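Local coordinates for protein dipeptidase AC. Metallo peptidase. MEROPS family M19 (Rhodobacter sphaeroides, PDB 3LY0) that probably hydrolyses dipeptides as a zinc-dependent dipeptidase, and here holds a phosphinate mimic of the dipeptide L-Ala-D-Ala at its metal centre, at residues R160-V165 with R195-E200; L208-L213 with D219-L224. All coordinates share one frame; numbering follows the deposited sequence.

How the contacts relate
Both contacts belong to one stretch of the TIM-barrel-type fold, with contact 1 complete before contact 2 begins, and their centres lie about 9 Å apart. They meet where the strand ending at Gly163 runs beside the chain entering 208-213: Leu162 O and Asp209 N are 2.9 Å apart, a probable hydrogen bond. Farther on, Pro164 CD packs 3.5 Å from Asp209 O, and Val165 CG2 lies 3.6 Å from Leu213 CA. Contact 2 carries the zinc ligand His212, which also touches the phosphinate inhibitor. Contact 1 sits behind this site, the side chain of Pro164 about 8 Å from that of His212 and about 11 Å from a zinc ion.

Contact 1 of 2, residues R160-V165 with R195-E200; sequences RSLGPV and RRLVAE
Segment 160-165, the end of strand 159-163 and the turn after it, faces helix 192-204 across a buried layer, with the CA atoms of Pro164 and Leu197 8.0 Å apart and no hydrogen bond between the two segments. This is strand-against-helix packing in the TIM-barrel-type fold of the M19 dipeptidases: a parallel barrel strand covered on its outer side by a helix. Ser161 to Gly163 are extended, and the chain leaves the strand at Pro164. Across from them the helix keeps its regular bonding, as in Ala199 N to Arg195 O.

Leu197 is the single helix residue that touches the strand segment, and its two methyl groups divide the work. CD1 meets CD2 of Leu162 at 3.9 Å, while CD2 turns to the ring of Pro164. The fork of the leucine thus reaches two residues that flank Gly163. Leu162 and Leu197 both hold CG anti to the backbone nitrogen (chi1 175° and 178°), and the two side chains meet at a slant through methyl groups instead of lying alongside.

Leu151 of helix 149-157 touches both leucines, and Phe172 also packs on Leu197, so the patch is shared by several parts of the fold. Along the strand, Leu162 forms a backbone hydrogen bond with Met207, tying it to strand 207-208. The side chain of Leu162 is about 7 Å from that of Glu139, which binds both zinc ions; the apolar layer lies one shell behind the metal centre and supplies no ligand. At the proline end, Leu197 CD2 lies 4.0 Å from Pro164 CB, with CG of the proline ring slightly farther away at 4.2 Å.

Contact 2 of 2, residues L208-L213 with D219-L224; sequences LDLSHL and DDVARL. With ZN (zinc ion), chain E; LY0 ((2R)-3-[(R)-[(1R)-1-aminoethyl](hydroxy)phosphoryl]-2-methylpropanoic acid), chain C.
Val221, on helix 215-224, packs against Leu208, Leu210 and Leu213 of the loop that follows strand 207-208. The arrangement is a beta-to-alpha connection of the TIM-barrel-type fold, where the loop at the end of a strand carries a metal ligand and the helix that follows folds back over its base. From the backbone outward, Val221 CB lies 3.7 Å from Leu210 CD2. CG1, anti to the backbone nitrogen (chi1 180°), touches that same methyl and has Leu208 CD1 more distantly at 4.4 Å. CG2, the other branch, meets Leu213 CD2 at 3.7 Å and also borders Leu210 CD2. One methyl of Leu210 therefore faces all three side-chain carbons of the valine. Leu210 and Val221 run past each other in opposite directions, whereas Leu213 comes in at an angle.

Between these leucines the chain makes a type II beta turn from Leu210 to Leu213, closed by Leu213 N to Leu210 O. An Asx turn overlaps its start: Ser211 N donates to Asp209 OD1 at 3.0 Å, approaching from above the carboxylate plane, 58° out of it. Asp209 OD2 is also engaged, by Thr232 OG1.

The turn sends Leu210 and Leu213 toward the helix while His212 reaches the active site. Its NE2 binds zinc at 2.2 Å, and Glu139 and His233 complete the protein ligands of this ion; inhibitor oxygens O31, O32 and O62 also coordinate it. A hydrogen bond between His212 ND1 and Ser167 OG holds the far side of the imidazole, which should help fix the ring's rotation. Inhibitor atom O32 lies at the edge of that ring, near its plane, 3.0 Å from His212 NE2.

Contact 1 of 2, residues R160-V165 with R195-E200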
ATOM      1  N   ARG A 160       5.839  -0.335 -11.834  1.00  9.56           N
ATOM      2  CA  ARG A 160       6.832  -1.222 -11.233  1.00 10.09           C
ATOM      3  C   ARG A 160       6.297  -2.118 -10.119  1.00 10.91           C
ATOM      4  O   ARG A 160       7.038  -2.934  -9.566  1.00 10.93           O
ATOM      5  CB  ARG A 160       8.034  -0.418 -10.725  1.00 10.64           C
ATOM      6  CG  ARG A 160       8.874   0.231 -11.832  1.00 11.94           C
ATOM      7  CD  ARG A 160       9.605  -0.817 -12.665  1.00 12.71           C
ATOM      8  NE  ARG A 160      10.416  -0.248 -13.744  1.00 12.39           N
ATOM      9  CZ  ARG A 160       9.952   0.033 -14.955  1.00 12.34           C
ATOM     10  NH1 ARG A 160      10.771   0.523 -15.882  1.00 16.17           N
ATOM     11  NH2 ARG A 160       8.677  -0.163 -15.252  1.00 12.75           N
ATOM     12  N   SER A 161       5.010  -1.980  -9.811  1.00  8.92           N
ATOM     13  CA  SER A 161       4.404  -2.692  -8.699  1.00  8.95           C
ATOM     14  C   SER A 161       2.936  -2.891  -8.997  1.00 10.65           C
ATOM     15  O   SER A 161       2.284  -1.996  -9.529  1.00  9.52           O
ATOM     16  CB  SER A 161       4.543  -1.839  -7.439  1.00 10.70           C
ATOM     17  OG  SER A 161       4.043  -2.517  -6.310  1.00 14.12           O
ATOM     18  N   LEU A 162       2.408  -4.056  -8.638  1.00  8.81           N
ATOM     19  CA  LEU A 162       1.038  -4.405  -8.972  1.00  8.90           C
ATOM     20  C   LEU A 162       0.451  -5.360  -7.937  1.00 10.21           C
ATOM     21  O   LEU A 162       1.017  -6.425  -7.658  1.00 10.15           O
ATOM     22  CB  LEU A 162       1.007  -5.056 -10.368  1.00 10.92           C
ATOM     23  CG  LEU A 162      -0.323  -5.615 -10.861  1.00 12.14           C
ATOM     24  CD1 LEU A 162      -1.391  -4.542 -10.899  1.00 17.55           C
ATOM     25  CD2 LEU A 162      -0.169  -6.264 -12.237  1.00 20.45           C
ATOM     26  N   GLY A 163      -0.691  -4.973  -7.369  1.00  8.72           N
ATOM     27  CA  GLY A 163      -1.528  -5.912  -6.638  1.00  9.02           C
ATOM     28  C   GLY A 163      -2.584  -6.466  -7.583  1.00  9.64           C
ATOM     29  O   GLY A 163      -3.376  -5.717  -8.142  1.00 10.82           O
ATOM     30  N   PRO A 164      -2.606  -7.790  -7.783  1.00  9.99           N
ATOM     31  CA  PRO A 164      -3.577  -8.339  -8.740  1.00  9.99           C
ATOM     32  C   PRO A 164      -5.024  -7.974  -8.423  1.00 10.32           C
ATOM     33  O   PRO A 164      -5.839  -7.830  -9.344  1.00 11.85           O
ATOM     34  CB  PRO A 164      -3.363  -9.849  -8.623  1.00 12.18           C
ATOM     35  CG  PRO A 164      -1.925  -9.985  -8.217  1.00 12.34           C
ATOM     36  CD  PRO A 164      -1.649  -8.801  -7.309  1.00 11.14           C
ATOM     37  N   VAL A 165      -5.357  -7.859  -7.142  1.00  9.59           N
ATOM     38  CA  VAL A 165      -6.709  -7.497  -6.757  1.00  9.49           C
ATOM     39  C   VAL A 165      -6.758  -6.409  -5.695  1.00  9.12           C
ATOM     40  O   VAL A 165      -5.832  -6.256  -4.890  1.00  9.62           O
ATOM     41  CB  VAL A 165      -7.504  -8.714  -6.228  1.00  9.67           C
ATOM     42  CG1 VAL A 165      -7.496  -9.854  -7.242  1.00 10.40           C
ATOM     43  CG2 VAL A 165      -6.966  -9.176  -4.853  1.00 10.22           C
ATOM     44  N   ARG A 195      -2.508 -16.732 -12.672  1.00 13.61           N
ATOM     45  CA  ARG A 195      -1.268 -17.486 -12.661  1.00 13.97           C
ATOM     46  C   ARG A 195      -0.328 -16.966 -13.749  1.00 13.21           C
ATOM     47  O   ARG A 195       0.865 -16.784 -13.510  1.00 14.60           O
ATOM     48  CB  ARG A 195      -1.549 -18.990 -12.814  1.00 16.85           C
ATOM     49  CG  ARG A 195      -2.364 -19.543 -11.652  1.00 18.67           C
ATOM     50  CD  ARG A 195      -2.379 -21.070 -11.599  1.00 24.47           C
ATOM     51  NE  ARG A 195      -3.197 -21.673 -12.649  1.00 29.22           N
ATOM     52  CZ  ARG A 195      -4.516 -21.842 -12.578  1.00 26.08           C
ATOM     53  NH1 ARG A 195      -5.190 -21.444 -11.505  1.00 25.69           N
ATOM     54  NH2 ARG A 195      -5.169 -22.409 -13.588  1.00 27.85           N
ATOM     55  N   ARG A 196      -0.863 -16.704 -14.942  1.00 13.82           N
ATOM     56  CA  ARG A 196      -0.049 -16.099 -15.992  1.00 14.77           C
ATOM     57  C   ARG A 196       0.457 -14.708 -15.610  1.00 12.37           C
ATOM     58  O   ARG A 196       1.589 -14.342 -15.933  1.00 13.12           O
ATOM     59  CB  ARG A 196      -0.799 -16.066 -17.326  1.00 14.85           C
ATOM     60  CG  ARG A 196      -0.940 -17.443 -17.969  1.00 17.36           C
ATOM     61  CD  ARG A 196      -1.583 -17.368 -19.354  1.00 20.46           C
ATOM     62  NE  ARG A 196      -3.001 -17.030 -19.295  1.00 20.05           N
ATOM     63  CZ  ARG A 196      -3.493 -15.837 -19.615  1.00 19.04           C
ATOM     64  NH1 ARG A 196      -2.678 -14.869 -20.013  1.00 19.77           N
ATOM     65  NH2 ARG A 196      -4.795 -15.611 -19.536  1.00 17.12           N
ATOM     66  N   LEU A 197      -0.387 -13.942 -14.925  1.00 12.95           N
ATOM     67  CA  LEU A 197       0.003 -12.618 -14.436  1.00 11.65           C
ATOM     68  C   LEU A 197       1.191 -12.675 -13.471  1.00 11.68           C
ATOM     69  O   LEU A 197       2.115 -11.866 -13.563  1.00 11.28           O
ATOM     70  CB  LEU A 197      -1.189 -11.914 -13.787  1.00  9.63           C
ATOM     71  CG  LEU A 197      -0.904 -10.532 -13.199  1.00 10.01           C
ATOM     72  CD1 LEU A 197      -0.599  -9.515 -14.297  1.00 12.94           C
ATOM     73  CD2 LEU A 197      -2.087 -10.084 -12.384  1.00 11.42           C
ATOM     74  N   VAL A 198       1.176 -13.637 -12.550  1.00 12.12           N
ATOM     75  CA  VAL A 198       2.310 -13.818 -11.651  1.00 12.38           C
ATOM     76  C   VAL A 198       3.586 -14.098 -12.436  1.00 12.21           C
ATOM     77  O   VAL A 198       4.619 -13.488 -12.201  1.00 12.57           O
ATOM     78  CB  VAL A 198       2.053 -14.959 -10.632  1.00 13.65           C
ATOM     79  CG1 VAL A 198       3.329 -15.312  -9.872  1.00 12.78           C
ATOM     80  CG2 VAL A 198       0.942 -14.570  -9.676  1.00 14.98           C
ATOM     81  N   ALA A 199       3.500 -15.024 -13.386  1.00 12.70           N
ATOM     82  CA  ALA A 199       4.664 -15.395 -14.174  1.00 15.70           C
ATOM     83  C   ALA A 199       5.217 -14.206 -14.963  1.00 11.40           C
ATOM     84  O   ALA A 199       6.426 -14.012 -15.033  1.00 13.33           O
ATOM     85  CB  ALA A 199       4.322 -16.550 -15.110  1.00 15.63           C
ATOM     86  N   GLU A 200       4.319 -13.409 -15.542  1.00 13.11           N
ATOM     87  CA  GLU A 200       4.732 -12.288 -16.379  1.00 13.06           C
ATOM     88  C   GLU A 200       5.299 -11.151 -15.543  1.00 11.36           C
ATOM     89  O   GLU A 200       6.269 -10.503 -15.944  1.00 12.90           O
ATOM     90  CB  GLU A 200       3.577 -11.790 -17.245  1.00 13.75           C
ATOM     91  CG  GLU A 200       4.031 -10.979 -18.441  1.00 14.23           C
ATOM     92  CD  GLU A 200       4.845 -11.811 -19.411  1.00 24.39           C
ATOM     93  OE1 GLU A 200       5.718 -11.245 -20.098  1.00 32.15           O
ATOM     94  OE2 GLU A 200       4.607 -13.036 -19.477  1.00 26.48           O
TER

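Contact 2 of 2, residues L208-L213 with D219-L224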
ATOM      1  N   LEU A 208       4.958  -7.889  -7.062  1.00  9.88           N
ATOM      2  CA  LEU A 208       3.585  -8.277  -6.766  1.00  9.87           C
ATOM      3  C   LEU A 208       3.236  -7.902  -5.336  1.00  9.85           C
ATOM      4  O   LEU A 208       4.021  -8.136  -4.420  1.00  9.85           O
ATOM      5  CB  LEU A 208       3.427  -9.783  -6.947  1.00 10.90           C
ATOM      6  CG  LEU A 208       3.511 -10.235  -8.397  1.00 11.43           C
ATOM      7  CD1 LEU A 208       3.966 -11.686  -8.473  1.00 13.18           C
ATOM      8  CD2 LEU A 208       2.163 -10.038  -9.066  1.00 12.90           C
ATOM      9  N   ASP A 209       2.055  -7.323  -5.158  1.00  9.42           N
ATOM     10  CA  ASP A 209       1.581  -6.891  -3.850  1.00  9.12           C
ATOM     11  C   ASP A 209       0.401  -7.771  -3.439  1.00  9.36           C
ATOM     12  O   ASP A 209      -0.615  -7.842  -4.147  1.00 10.47           O
ATOM     13  CB  ASP A 209       1.142  -5.429  -3.929  1.00  9.56           C
ATOM     14  CG  ASP A 209       0.677  -4.868  -2.591  1.00 10.36           C
ATOM     15  OD1 ASP A 209       0.806  -5.542  -1.541  1.00  9.59           O
ATOM     16  OD2 ASP A 209       0.173  -3.721  -2.601  1.00 10.20           O
ATOM     17  N   LEU A 210       0.539  -8.436  -2.295  1.00  8.58           N
ATOM     18  CA  LEU A 210      -0.476  -9.354  -1.793  1.00  9.95           C
ATOM     19  C   LEU A 210      -1.554  -8.688  -0.940  1.00 10.09           C
ATOM     20  O   LEU A 210      -2.551  -9.328  -0.603  1.00  9.18           O
ATOM     21  CB  LEU A 210       0.199 -10.455  -0.975  1.00 11.41           C
ATOM     22  CG  LEU A 210       1.288 -11.245  -1.704  1.00 13.69           C
ATOM     23  CD1 LEU A 210       2.175 -11.965  -0.702  1.00 16.97           C
ATOM     24  CD2 LEU A 210       0.647 -12.233  -2.654  1.00 20.63           C
ATOM     25  N   SER A 211      -1.365  -7.423  -0.553  1.00  9.89           N
ATOM     26  CA  SER A 211      -2.416  -6.738   0.200  1.00  9.34           C
ATOM     27  C   SER A 211      -3.727  -6.770  -0.594  1.00  8.68           C
ATOM     28  O   SER A 211      -3.751  -6.453  -1.790  1.00  9.55           O
ATOM     29  CB  SER A 211      -2.029  -5.293   0.552  1.00  9.35           C
ATOM     30  OG  SER A 211      -0.945  -5.251   1.472  1.00  8.55           O
ATOM     31  N   HIS A 212      -4.787  -7.186   0.099  1.00 10.15           N
ATOM     32  CA  HIS A 212      -6.149  -7.395  -0.438  1.00  8.50           C
ATOM     33  C   HIS A 212      -6.410  -8.778  -0.983  1.00  9.74           C
ATOM     34  O   HIS A 212      -7.560  -9.184  -1.053  1.00  9.54           O
ATOM     35  CB  HIS A 212      -6.552  -6.368  -1.497  1.00  9.16           C
ATOM     36  CG  HIS A 212      -6.705  -4.989  -0.956  1.00 10.03           C
ATOM     37  ND1 HIS A 212      -7.877  -4.542  -0.385  1.00  9.44           N
ATOM     38  CD2 HIS A 212      -5.841  -3.947  -0.922  1.00 10.98           C
ATOM     39  CE1 HIS A 212      -7.714  -3.291   0.011  1.00  9.49           C
ATOM     40  NE2 HIS A 212      -6.496  -2.899  -0.326  1.00 10.35           N
ATOM     41  N   LEU A 213      -5.364  -9.485  -1.396  1.00  9.98           N
ATOM     42  CA  LEU A 213      -5.544 -10.825  -1.943  1.00  9.31           C
ATOM     43  C   LEU A 213      -6.008 -11.749  -0.823  1.00 10.85           C
ATOM     44  O   LEU A 213      -5.528 -11.652   0.298  1.00 11.10           O
ATOM     45  CB  LEU A 213      -4.233 -11.317  -2.549  1.00 12.11           C
ATOM     46  CG  LEU A 213      -4.291 -12.579  -3.415  1.00 10.87           C
ATOM     47  CD1 LEU A 213      -5.288 -12.456  -4.570  1.00 12.13           C
ATOM     48  CD2 LEU A 213      -2.907 -12.888  -3.937  1.00 13.49           C
ATOM     49  N   ASP A 219      -1.724 -18.080  -1.189  1.00 12.11           N
ATOM     50  CA  ASP A 219      -1.036 -19.365  -1.288  1.00 15.28           C
ATOM     51  C   ASP A 219      -0.551 -19.646  -2.714  1.00 14.93           C
ATOM     52  O   ASP A 219       0.529 -20.198  -2.910  1.00 15.28           O
ATOM     53  CB  ASP A 219      -1.940 -20.504  -0.807  1.00 14.08           C
ATOM     54  CG  ASP A 219      -2.139 -20.505   0.700  1.00 18.36           C
ATOM     55  OD1 ASP A 219      -1.354 -19.850   1.419  1.00 18.60           O
ATOM     56  OD2 ASP A 219      -3.083 -21.171   1.166  1.00 21.21           O
ATOM     57  N   ASP A 220      -1.363 -19.273  -3.697  1.00 13.37           N
ATOM     58  CA  ASP A 220      -1.003 -19.436  -5.102  1.00 13.66           C
ATOM     59  C   ASP A 220       0.234 -18.613  -5.454  1.00 14.47           C
ATOM     60  O   ASP A 220       1.166 -19.105  -6.085  1.00 14.68           O
ATOM     61  CB  ASP A 220      -2.177 -19.050  -6.003  1.00 16.15           C
ATOM     62  CG  ASP A 220      -3.294 -20.083  -5.993  1.00 16.01           C
ATOM     63  OD1 ASP A 220      -3.041 -21.254  -5.614  1.00 19.92           O
ATOM     64  OD2 ASP A 220      -4.433 -19.725  -6.356  1.00 15.79           O
ATOM     65  N   VAL A 221       0.263 -17.355  -5.022  1.00 14.76           N
ATOM     66  CA  VAL A 221       1.426 -16.527  -5.297  1.00 14.79           C
ATOM     67  C   VAL A 221       2.660 -17.082  -4.585  1.00 11.67           C
ATOM     68  O   VAL A 221       3.749 -17.131  -5.156  1.00 12.76           O
ATOM     69  CB  VAL A 221       1.197 -15.058  -4.906  1.00 12.53           C
ATOM     70  CG1 VAL A 221       2.447 -14.239  -5.207  1.00 14.45           C
ATOM     71  CG2 VAL A 221      -0.006 -14.507  -5.646  1.00 13.44           C
ATOM     72  N   ALA A 222       2.485 -17.518  -3.337  1.00 11.99           N
ATOM     73  CA  ALA A 222       3.606 -18.086  -2.595  1.00 14.77           C
ATOM     74  C   ALA A 222       4.198 -19.298  -3.307  1.00 13.03           C
ATOM     75  O   ALA A 222       5.402 -19.535  -3.255  1.00 15.09           O
ATOM     76  CB  ALA A 222       3.167 -18.463  -1.195  1.00 13.90           C
ATOM     77  N   ARG A 223       3.337 -20.065  -3.965  1.00 14.51           N
ATOM     78  CA  ARG A 223       3.769 -21.265  -4.671  1.00 15.70           C
ATOM     79  C   ARG A 223       4.415 -20.933  -6.017  1.00 17.58           C
ATOM     80  O   ARG A 223       5.340 -21.615  -6.451  1.00 17.77           O
ATOM     81  CB  ARG A 223       2.573 -22.195  -4.875  1.00 18.48           C
ATOM     82  CG  ARG A 223       2.921 -23.521  -5.546  1.00 23.31           C
ATOM     83  CD  ARG A 223       1.696 -24.421  -5.679  1.00 26.68           C
ATOM     84  NE  ARG A 223       0.777 -23.941  -6.706  1.00 32.49           N
ATOM     85  CZ  ARG A 223      -0.389 -23.351  -6.456  1.00 26.73           C
ATOM     86  NH1 ARG A 223      -0.793 -23.170  -5.205  1.00 26.08           N
ATOM     87  NH2 ARG A 223      -1.151 -22.946  -7.465  1.00 29.39           N
ATOM     88  N   LEU A 224       3.939 -19.869  -6.658  1.00 14.17           N
ATOM     89  CA  LEU A 224       4.297 -19.586  -8.052  1.00 14.68           C
ATOM     90  C   LEU A 224       5.369 -18.525  -8.267  1.00 15.98           C
ATOM     91  O   LEU A 224       6.119 -18.587  -9.240  1.00 16.49           O
ATOM     92  CB  LEU A 224       3.047 -19.188  -8.840  1.00 14.05           C
ATOM     93  CG  LEU A 224       1.994 -20.291  -8.956  1.00 16.73           C
ATOM     94  CD1 LEU A 224       0.666 -19.747  -9.463  1.00 21.94           C
ATOM     95  CD2 LEU A 224       2.514 -21.420  -9.846  1.00 20.57           C
TER
HETATM   96 ZN    ZN E 365      -5.623  -0.900  -0.058  0.65  9.35          ZN
HETATM   97  P   LY0 C 363      -7.294   1.285   0.278  1.00 12.30           P
HETATM   98  C1  LY0 C 363      -9.539   2.430  -0.925  1.00 16.69           C
HETATM   99  N1  LY0 C 363      -7.357   2.530  -2.098  1.00 11.58           N
HETATM  100  C2  LY0 C 363      -8.035   2.548  -0.813  1.00 13.43           C
HETATM  101  C4  LY0 C 363      -7.836   1.546   2.014  1.00 13.75           C
HETATM  102  C5  LY0 C 363      -8.334   0.319   2.724  1.00 13.92           C
HETATM  103  C6  LY0 C 363      -7.427  -0.868   2.550  1.00 12.37           C
HETATM  104  C7  LY0 C 363      -8.789   0.557   4.141  1.00 16.28           C
HETATM  105  O31 LY0 C 363      -5.800   1.442   0.119  1.00 12.01           O
HETATM  106  O32 LY0 C 363      -7.700  -0.134  -0.242  1.00 11.45           O
HETATM  107  O61 LY0 C 363      -7.884  -2.100   2.887  1.00 12.92           O
HETATM  108  O62 LY0 C 363      -6.285  -0.752   2.074  1.00 11.69           O